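Local coordinates for IclR family transcriptional regulator (Brucella abortus, PDB 5WHM), which represses transcription, binding DNA through the winged helix-turn-helix domain typical of IclR-family regulators, at the interface of chains A and B. Numbering follows the deposited sequence. Chains: chain A/B, IclR family transcriptional regulator.

Contact 1: the interface of chains A and B. Residues chain A 123-125, 130-132; chain B 85-86, 88-89.
The carboxylate oxygen OD2 of A:Asp125 receives the guanidinium of B:Arg89, whose NH2 stands 2.9 Å away in a salt bridge. In this IclR-family regulator the bridge runs from the end of strand 118-125 of chain A, in the C-terminal domain, which in this family typically binds effectors, to the 3-10 helix 85-90 of chain B. The N-H aims poorly, with 128° at the hydrogen, so the hydrogen bond is weak and charge attraction probably contributes more. The two flat groups are nearly perpendicular, 87° apart. A:Asp125 points its CG anti to the backbone N (chi1 176°), and B:Arg89 folds at chi2 and chi3 to bring NH2 back alongside OD2, close to the level of the carboxylate. The other oxygen, OD1, lies over the CA of B:Gly86, where the absence of a side chain permits a 3.5 Å approach.

Beside the charged pair lies an aliphatic patch centred on B:Ile85, which hides 78 Å² here. Its beta-branched side chain offers methyls in several directions: CG2 slides along A:Val130 to meet CG2 at 3.8 Å, while CD1 reaches CD2 of A:Leu132, the two chains crossing at about a right angle. CG1 of B:Ile85 covers the small methyl of A:Ala123. One turn further along the helix, CD1 of B:Leu88 abuts CD2 of A:Leu132 at 3.6 Å. The aliphatic part of B:Arg89 completes the patch, its CD lying 3.8 Å from CG2 of A:Val130.

Contact 2: the interface of chains A and B. Residues chain A 60-62, 64-65; chain B 19, 21-23, 26.
This is a mixed polar and apolar interface between helix-turn-helix domains of the two chains, in which the segment ahead of helix 24-33 of chain B lies along helix 56-69 of chain A; it would tie the DNA-binding domains together, as expected for IclR dimers. The hydroxyl of A:Thr65 is central: OG1 accepts the backbone N-H of B:Val23 at 2.8 Å and donates to the carbonyl O of A:Arg61 one turn back at 2.9 Å. Donating within its own helix leaves the hydroxyl oriented as an acceptor. Its methyl, CG2, turns instead to CD2 of B:Leu26, which also meets CD2 of A:Leu62 at 3.9 Å. CG2 of B:Val23 rests on CB of A:Arg61. B:Gln21, bent at chi2 (-103°), sends NE2 to OG of A:Ser60 at 3.2 Å, with the hydroxyl lying in the amide plane, while its CB packs on CD2 of A:His64. That imidazole, CG anti to its backbone N, reaches tip to tip for B:Asp19: NE2 donates in the ring plane to the syn lone pair of OD2, though B:Asp19 is poorly ordered. Helix 56-69 is the recognition helix of the motif, and its 60-65 stretch here receives the partner's N-terminal arm.

Contact 3: the interface of chains A and B. Residues chain A 30-31, 34, 125-126; chain B 70-71, 86, 89-90.
Apolar packing joins A:Leu30 to B:Tyr71: the side chains slide past each other in opposite directions, CD1 of the leucine lying over one ring face near CD2 and CE2, 3.4 Å from CE2. CD2 of B:Leu90 lies beside CG of A:Arg34, continuing the apolar contact, as CD2 of A:Leu30 also nears CD2 of B:Leu90.

Hydrogen bonds fix the tyrosine hydroxyl. From the other side of the ring plane, NH1 of A:Arg34 donates to OH of B:Tyr71 at 3.1 Å, nearly straight (170° at the hydrogen), with the oxygen in the guanidinium plane. Water 1 links this hydroxyl to OE2 of A:Glu31, and water 2 joins the backbone O atoms of A:Arg34 and B:Arg89.

Charges organise the rest. The bend at chi3 (81°) lays the guanidinium of A:Arg34 between CB of B:Arg89 and the guanidinium of A:Arg126, stacked over its centre with CZ 3.4 Å from CZ of A:Arg34. Acids presumably offset these like charges: NH2 of A:Arg34 bonds OD2 of A:Asp125 at 2.6 Å, and NH1 of A:Arg126 bonds OE1 of A:Glu31. The site joins helix 24-34 and the C-terminal domain of one chain to the loop after the partner's recognition helix and its 3-10 helix 85-90, and may help set how the domains lie against each other.

Contact 1: the interface of chains A and B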
loop_
_atom_site.group_PDB
_atom_site.type_symbol
_atom_site.label_atom_id
_atom_site.label_comp_id
_atom_site.label_asym_id
_atom_site.label_seq_id
_atom_site.Cartn_x
_atom_site.Cartn_y
_atom_site.Cartn_z
ATOM N N ALA A 123 4.685 -13.301 0.180
ATOM C CA ALA A 123 3.925 -14.115 -0.768
ATOM C C ALA A 123 4.309 -13.697 -2.178
ATOM O O ALA A 123 4.815 -12.599 -2.406
ATOM C CB ALA A 123 2.402 -13.990 -0.576
ATOM N N ARG A 124 4.052 -14.586 -3.127
ATOM C CA ARG A 124 4.492 -14.381 -4.502
ATOM C C ARG A 124 3.525 -13.491 -5.272
ATOM O O ARG A 124 2.305 -13.554 -5.084
ATOM C CB ARG A 124 4.639 -15.726 -5.236
ATOM C CG ARG A 124 5.167 -15.589 -6.669
ATOM C CD ARG A 124 5.373 -16.970 -7.354
ATOM N NE ARG A 124 4.099 -17.634 -7.606
ATOM C CZ ARG A 124 3.327 -17.444 -8.678
ATOM N NH1 ARG A 124 3.654 -16.573 -9.628
ATOM N NH2 ARG A 124 2.196 -18.134 -8.797
ATOM N N ASP A 125 4.087 -12.633 -6.116
ATOM C CA ASP A 125 3.326 -12.021 -7.204
ATOM C C ASP A 125 4.188 -12.081 -8.453
ATOM O O ASP A 125 5.304 -11.551 -8.460
ATOM C CB ASP A 125 2.926 -10.568 -6.918
ATOM C CG ASP A 125 2.222 -9.945 -8.128
ATOM O OD1 ASP A 125 1.041 -10.283 -8.368
ATOM O OD2 ASP A 125 2.881 -9.201 -8.883
ATOM N N VAL A 130 6.833 -10.690 -2.301
ATOM C CA VAL A 130 6.478 -9.373 -1.785
ATOM C C VAL A 130 6.406 -9.465 -0.266
ATOM O O VAL A 130 5.684 -10.310 0.261
ATOM C CB VAL A 130 5.118 -8.908 -2.356
ATOM C CG1 VAL A 130 4.796 -7.492 -1.848
ATOM C CG2 VAL A 130 5.108 -9.008 -3.892
ATOM N N TYR A 131 7.158 -8.622 0.436
ATOM C CA TYR A 131 7.041 -8.563 1.900
ATOM C C TYR A 131 5.676 -8.032 2.340
ATOM O O TYR A 131 5.254 -6.958 1.916
ATOM C CB TYR A 131 8.142 -7.671 2.485
ATOM C CG TYR A 131 9.487 -8.398 2.672
ATOM C CD1 TYR A 131 9.606 -9.763 2.438
ATOM C CD2 TYR A 131 10.584 -7.740 3.184
ATOM C CE1 TYR A 131 10.841 -10.441 2.631
ATOM C CE2 TYR A 131 11.803 -8.405 3.403
ATOM C CZ TYR A 131 11.921 -9.754 3.117
ATOM O OH TYR A 131 13.123 -10.399 3.336
ATOM N N LEU A 132 4.993 -8.792 3.207
ATOM C CA LEU A 132 3.684 -8.443 3.735
ATOM C C LEU A 132 3.738 -7.974 5.171
ATOM O O LEU A 132 2.836 -7.240 5.609
ATOM C CB LEU A 132 2.734 -9.652 3.656
ATOM C CG LEU A 132 2.559 -10.290 2.275
ATOM C CD1 LEU A 132 1.647 -11.482 2.384
ATOM C CD2 LEU A 132 2.008 -9.260 1.208
ATOM N N ILE B 85 -2.262 -9.868 -3.486
ATOM C CA ILE B 85 -0.894 -9.360 -3.353
ATOM C C ILE B 85 -0.538 -8.405 -4.473
ATOM O O ILE B 85 0.268 -7.482 -4.281
ATOM C CB ILE B 85 0.125 -10.530 -3.354
ATOM C CG1 ILE B 85 -0.259 -11.607 -2.330
ATOM C CG2 ILE B 85 1.558 -9.983 -3.123
ATOM C CD1 ILE B 85 -0.537 -11.040 -0.915
ATOM N N GLY B 86 -1.065 -8.637 -5.676
ATOM C CA GLY B 86 -0.685 -7.763 -6.764
ATOM C C GLY B 86 -1.056 -6.315 -6.527
ATOM O O GLY B 86 -0.447 -5.429 -7.128
ATOM N N LEU B 88 -0.185 -4.576 -4.065
ATOM C CA LEU B 88 0.991 -3.875 -3.520
ATOM C C LEU B 88 2.004 -3.489 -4.588
ATOM O O LEU B 88 2.776 -2.548 -4.381
ATOM C CB LEU B 88 1.687 -4.716 -2.426
ATOM C CG LEU B 88 0.786 -5.089 -1.251
ATOM C CD1 LEU B 88 1.487 -6.085 -0.312
ATOM C CD2 LEU B 88 0.372 -3.831 -0.462
ATOM N N ARG B 89 2.004 -4.161 -5.726
ATOM C CA ARG B 89 2.922 -3.857 -6.818
ATOM C C ARG B 89 2.528 -2.584 -7.565
ATOM O O ARG B 89 3.260 -2.150 -8.463
ATOM C CB ARG B 89 2.943 -5.010 -7.840
ATOM C CG ARG B 89 3.196 -6.435 -7.318
ATOM C CD ARG B 89 4.632 -6.602 -6.833
ATOM N NE ARG B 89 5.706 -6.362 -7.822
ATOM C CZ ARG B 89 6.223 -7.262 -8.670
ATOM N NH1 ARG B 89 7.242 -6.914 -9.451
ATOM N NH2 ARG B 89 5.726 -8.492 -8.787
#

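Contact 2: the interface of chains A and B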
loop_
_atom_site.group_PDB
_atom_site.type_symbol
_atom_site.label_atom_id
_atom_site.label_comp_id
_atom_site.label_asym_id
_atom_site.label_seq_id
_atom_site.Cartn_x
_atom_site.Cartn_y
_atom_site.Cartn_z
ATOM N N SER A 60 -1.135 7.427 -23.474
ATOM C CA SER A 60 -1.639 8.771 -23.199
ATOM C C SER A 60 -3.058 8.757 -22.628
ATOM O O SER A 60 -3.361 9.505 -21.685
ATOM C CB SER A 60 -1.580 9.611 -24.473
ATOM O OG SER A 60 -2.259 10.822 -24.271
ATOM N N ARG A 61 -3.945 7.922 -23.172
ATOM C CA ARG A 61 -5.292 7.821 -22.602
ATOM C C ARG A 61 -5.258 7.260 -21.182
ATOM O O ARG A 61 -6.047 7.676 -20.319
ATOM C CB ARG A 61 -6.184 6.914 -23.462
ATOM C CG ARG A 61 -6.369 7.302 -24.951
ATOM C CD ARG A 61 -7.403 6.340 -25.506
ATOM N NE ARG A 61 -7.404 6.229 -26.953
ATOM C CZ ARG A 61 -8.487 6.323 -27.713
ATOM N NH1 ARG A 61 -8.391 6.192 -29.042
ATOM N NH2 ARG A 61 -9.672 6.569 -27.153
ATOM N N LEU A 62 -4.399 6.261 -20.937
ATOM C CA LEU A 62 -4.386 5.645 -19.615
ATOM C C LEU A 62 -3.858 6.607 -18.560
ATOM O O LEU A 62 -4.403 6.669 -17.455
ATOM C CB LEU A 62 -3.548 4.357 -19.632
ATOM C CG LEU A 62 -4.041 3.304 -20.637
ATOM C CD1 LEU A 62 -2.941 2.268 -20.902
ATOM C CD2 LEU A 62 -5.278 2.601 -20.073
ATOM N N HIS A 64 -3.802 9.914 -18.642
ATOM C CA HIS A 64 -4.823 10.945 -18.463
ATOM C C HIS A 64 -5.925 10.458 -17.532
ATOM O O HIS A 64 -6.332 11.162 -16.604
ATOM C CB HIS A 64 -5.422 11.350 -19.819
ATOM C CG HIS A 64 -6.644 12.215 -19.699
ATOM N ND1 HIS A 64 -6.572 13.575 -19.484
ATOM C CD2 HIS A 64 -7.965 11.911 -19.748
ATOM C CE1 HIS A 64 -7.796 14.075 -19.414
ATOM N NE2 HIS A 64 -8.659 13.090 -19.581
ATOM N N THR A 65 -6.417 9.246 -17.773
ATOM C CA THR A 65 -7.468 8.669 -16.937
ATOM C C THR A 65 -6.973 8.436 -15.505
ATOM O O THR A 65 -7.680 8.754 -14.541
ATOM C CB THR A 65 -7.967 7.357 -17.577
ATOM O OG1 THR A 65 -8.530 7.638 -18.864
ATOM C CG2 THR A 65 -9.027 6.654 -16.718
ATOM N N ASP B 19 -14.810 13.757 -23.161
ATOM C CA ASP B 19 -13.375 13.566 -22.944
ATOM C C ASP B 19 -12.999 12.216 -23.560
ATOM O O ASP B 19 -13.050 11.180 -22.894
ATOM C CB ASP B 19 -13.073 13.640 -21.450
ATOM C CG ASP B 19 -11.594 13.415 -21.111
ATOM O OD1 ASP B 19 -10.767 13.275 -22.048
ATOM O OD2 ASP B 19 -11.275 13.375 -19.886
ATOM N N GLN B 21 -10.244 10.977 -24.259
ATOM C CA GLN B 21 -9.095 10.366 -23.600
ATOM C C GLN B 21 -9.463 9.550 -22.361
ATOM O O GLN B 21 -8.628 8.771 -21.882
ATOM C CB GLN B 21 -8.109 11.459 -23.198
ATOM C CG GLN B 21 -7.391 12.134 -24.355
ATOM C CD GLN B 21 -5.972 11.613 -24.475
ATOM O OE1 GLN B 21 -5.667 10.811 -25.354
ATOM N NE2 GLN B 21 -5.098 12.055 -23.569
ATOM N N PHE B 22 -10.673 9.708 -21.826
ATOM C CA PHE B 22 -11.069 9.013 -20.605
ATOM C C PHE B 22 -11.404 7.551 -20.918
ATOM O O PHE B 22 -12.265 7.264 -21.763
ATOM C CB PHE B 22 -12.255 9.737 -19.967
ATOM C CG PHE B 22 -12.661 9.194 -18.629
ATOM C CD1 PHE B 22 -11.976 9.557 -17.481
ATOM C CD2 PHE B 22 -13.735 8.326 -18.514
ATOM C CE1 PHE B 22 -12.343 9.048 -16.238
ATOM C CE2 PHE B 22 -14.109 7.832 -17.277
ATOM C CZ PHE B 22 -13.410 8.207 -16.141
ATOM N N VAL B 23 -10.735 6.623 -20.228
ATOM C CA VAL B 23 -10.897 5.192 -20.481
ATOM C C VAL B 23 -11.877 4.650 -19.446
ATOM O O VAL B 23 -11.506 4.347 -18.311
ATOM C CB VAL B 23 -9.555 4.450 -20.445
ATOM C CG1 VAL B 23 -9.753 2.970 -20.769
ATOM C CG2 VAL B 23 -8.582 5.078 -21.419
ATOM N N LEU B 26 -11.214 1.287 -17.485
ATOM C CA LEU B 26 -10.226 1.443 -16.422
ATOM C C LEU B 26 -10.851 2.091 -15.182
ATOM O O LEU B 26 -10.645 1.615 -14.062
ATOM C CB LEU B 26 -9.059 2.286 -16.932
ATOM C CG LEU B 26 -8.005 2.676 -15.905
ATOM C CD1 LEU B 26 -7.490 1.417 -15.198
ATOM C CD2 LEU B 26 -6.862 3.415 -16.556
#

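Contact 3: the interface of chains A and B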
loop_
_atom_site.group_PDB
_atom_site.type_symbol
_atom_site.label_atom_id
_atom_site.label_comp_id
_atom_site.label_asym_id
_atom_site.label_seq_id
_atom_site.Cartn_x
_atom_site.Cartn_y
_atom_site.Cartn_z
ATOM N N LEU A 30 -3.570 -0.748 -15.034
ATOM C CA LEU A 30 -2.839 -1.199 -13.839
ATOM C C LEU A 30 -1.365 -1.493 -14.152
ATOM O O LEU A 30 -0.490 -1.225 -13.316
ATOM C CB LEU A 30 -3.542 -2.413 -13.222
ATOM C CG LEU A 30 -4.955 -2.043 -12.721
ATOM C CD1 LEU A 30 -5.781 -3.261 -12.273
ATOM C CD2 LEU A 30 -4.899 -0.982 -11.608
ATOM N N GLU A 31 -1.057 -2.000 -15.356
ATOM C CA GLU A 31 0.345 -2.193 -15.732
ATOM C C GLU A 31 1.101 -0.881 -15.778
ATOM O O GLU A 31 2.312 -0.857 -15.522
ATOM C CB GLU A 31 0.506 -2.861 -17.117
ATOM C CG GLU A 31 0.460 -4.383 -17.212
ATOM C CD GLU A 31 1.242 -5.129 -16.153
ATOM O OE1 GLU A 31 2.497 -5.123 -16.133
ATOM O OE2 GLU A 31 0.561 -5.755 -15.338
ATOM N N ARG A 34 2.453 -0.139 -12.434
ATOM C CA ARG A 34 3.580 -1.022 -12.127
ATOM C C ARG A 34 4.892 -0.608 -12.776
ATOM O O ARG A 34 5.928 -1.151 -12.377
ATOM C CB ARG A 34 3.252 -2.461 -12.539
ATOM C CG ARG A 34 2.114 -2.998 -11.720
ATOM C CD ARG A 34 1.637 -4.332 -12.235
ATOM N NE ARG A 34 2.519 -5.382 -11.753
ATOM C CZ ARG A 34 2.114 -6.495 -11.159
ATOM N NH1 ARG A 34 0.834 -6.741 -11.002
ATOM N NH2 ARG A 34 3.004 -7.382 -10.769
ATOM N N ASP A 125 4.087 -12.633 -6.116
ATOM C CA ASP A 125 3.326 -12.021 -7.204
ATOM C C ASP A 125 4.188 -12.081 -8.453
ATOM O O ASP A 125 5.304 -11.551 -8.460
ATOM C CB ASP A 125 2.926 -10.568 -6.918
ATOM C CG ASP A 125 2.222 -9.945 -8.128
ATOM O OD1 ASP A 125 1.041 -10.283 -8.368
ATOM O OD2 ASP A 125 2.881 -9.201 -8.883
ATOM N N ARG A 126 3.704 -12.799 -9.469
ATOM C CA ARG A 126 4.419 -13.010 -10.735
ATOM C C ARG A 126 5.770 -13.649 -10.432
ATOM O O ARG A 126 5.786 -14.758 -9.878
ATOM C CB ARG A 126 4.480 -11.694 -11.514
ATOM C CG ARG A 126 3.091 -11.170 -11.939
ATOM C CD ARG A 126 3.314 -10.079 -12.959
ATOM N NE ARG A 126 2.062 -9.456 -13.316
ATOM C CZ ARG A 126 1.987 -8.338 -14.022
ATOM N NH1 ARG A 126 3.097 -7.728 -14.440
ATOM N NH2 ARG A 126 0.805 -7.841 -14.274
ATOM N N GLY B 70 -4.158 -11.110 -10.708
ATOM C CA GLY B 70 -3.571 -11.189 -9.380
ATOM C C GLY B 70 -3.903 -10.032 -8.455
ATOM O O GLY B 70 -3.281 -9.932 -7.395
ATOM N N TYR B 71 -4.837 -9.141 -8.830
ATOM C CA TYR B 71 -5.272 -8.054 -7.928
ATOM C C TYR B 71 -6.423 -8.454 -7.025
ATOM O O TYR B 71 -6.630 -7.824 -5.976
ATOM C CB TYR B 71 -5.713 -6.816 -8.722
ATOM C CG TYR B 71 -4.608 -6.320 -9.611
ATOM C CD1 TYR B 71 -3.431 -5.791 -9.060
ATOM C CD2 TYR B 71 -4.735 -6.373 -11.009
ATOM C CE1 TYR B 71 -2.393 -5.361 -9.872
ATOM C CE2 TYR B 71 -3.698 -5.937 -11.830
ATOM C CZ TYR B 71 -2.534 -5.431 -11.243
ATOM O OH TYR B 71 -1.501 -4.977 -12.036
ATOM N N GLY B 86 -1.065 -8.637 -5.676
ATOM C CA GLY B 86 -0.685 -7.763 -6.764
ATOM C C GLY B 86 -1.056 -6.315 -6.527
ATOM O O GLY B 86 -0.447 -5.429 -7.128
ATOM N N ARG B 89 2.004 -4.161 -5.726
ATOM C CA ARG B 89 2.922 -3.857 -6.818
ATOM C C ARG B 89 2.528 -2.584 -7.565
ATOM O O ARG B 89 3.260 -2.150 -8.463
ATOM C CB ARG B 89 2.943 -5.010 -7.840
ATOM C CG ARG B 89 3.196 -6.435 -7.318
ATOM C CD ARG B 89 4.632 -6.602 -6.833
ATOM N NE ARG B 89 5.706 -6.362 -7.822
ATOM C CZ ARG B 89 6.223 -7.262 -8.670
ATOM N NH1 ARG B 89 7.242 -6.914 -9.451
ATOM N NH2 ARG B 89 5.726 -8.492 -8.787
ATOM N N LEU B 90 1.342 -2.053 -7.308
ATOM C CA LEU B 90 0.959 -0.772 -7.893
ATOM C C LEU B 90 1.691 0.412 -7.261
ATOM O O LEU B 90 1.570 1.542 -7.764
ATOM C CB LEU B 90 -0.551 -0.576 -7.745
ATOM C CG LEU B 90 -1.419 -1.699 -8.362
ATOM C CD1 LEU B 90 -2.905 -1.488 -7.996
ATOM C CD2 LEU B 90 -1.229 -1.762 -9.856
HETATM O O HOH W 1 -1.998 -5.256 -14.850
HETATM O O HOH W 2 5.590 -2.913 -9.695
#

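Contact 1 and contact 3 are neighbours, about 8 Å apart between the centres of their C-alpha atoms, and share A:Asp125, B:Gly86 and B:Arg89, so together they form one continuous patch around the partner's 3-10 helix 85-90. Contact 2 lies about 27 Å from contact 1 and about 20 Å from contact 3; the first helix of the DNA-binding domain (24-33 in chain B, 24-34 in chain A) takes part in contacts 2 and 3. The interface is two-fold symmetric, repeating each contact with chains exchanged. Because contacts 1 and 3 share residues across both domains, they may couple the domains' positions.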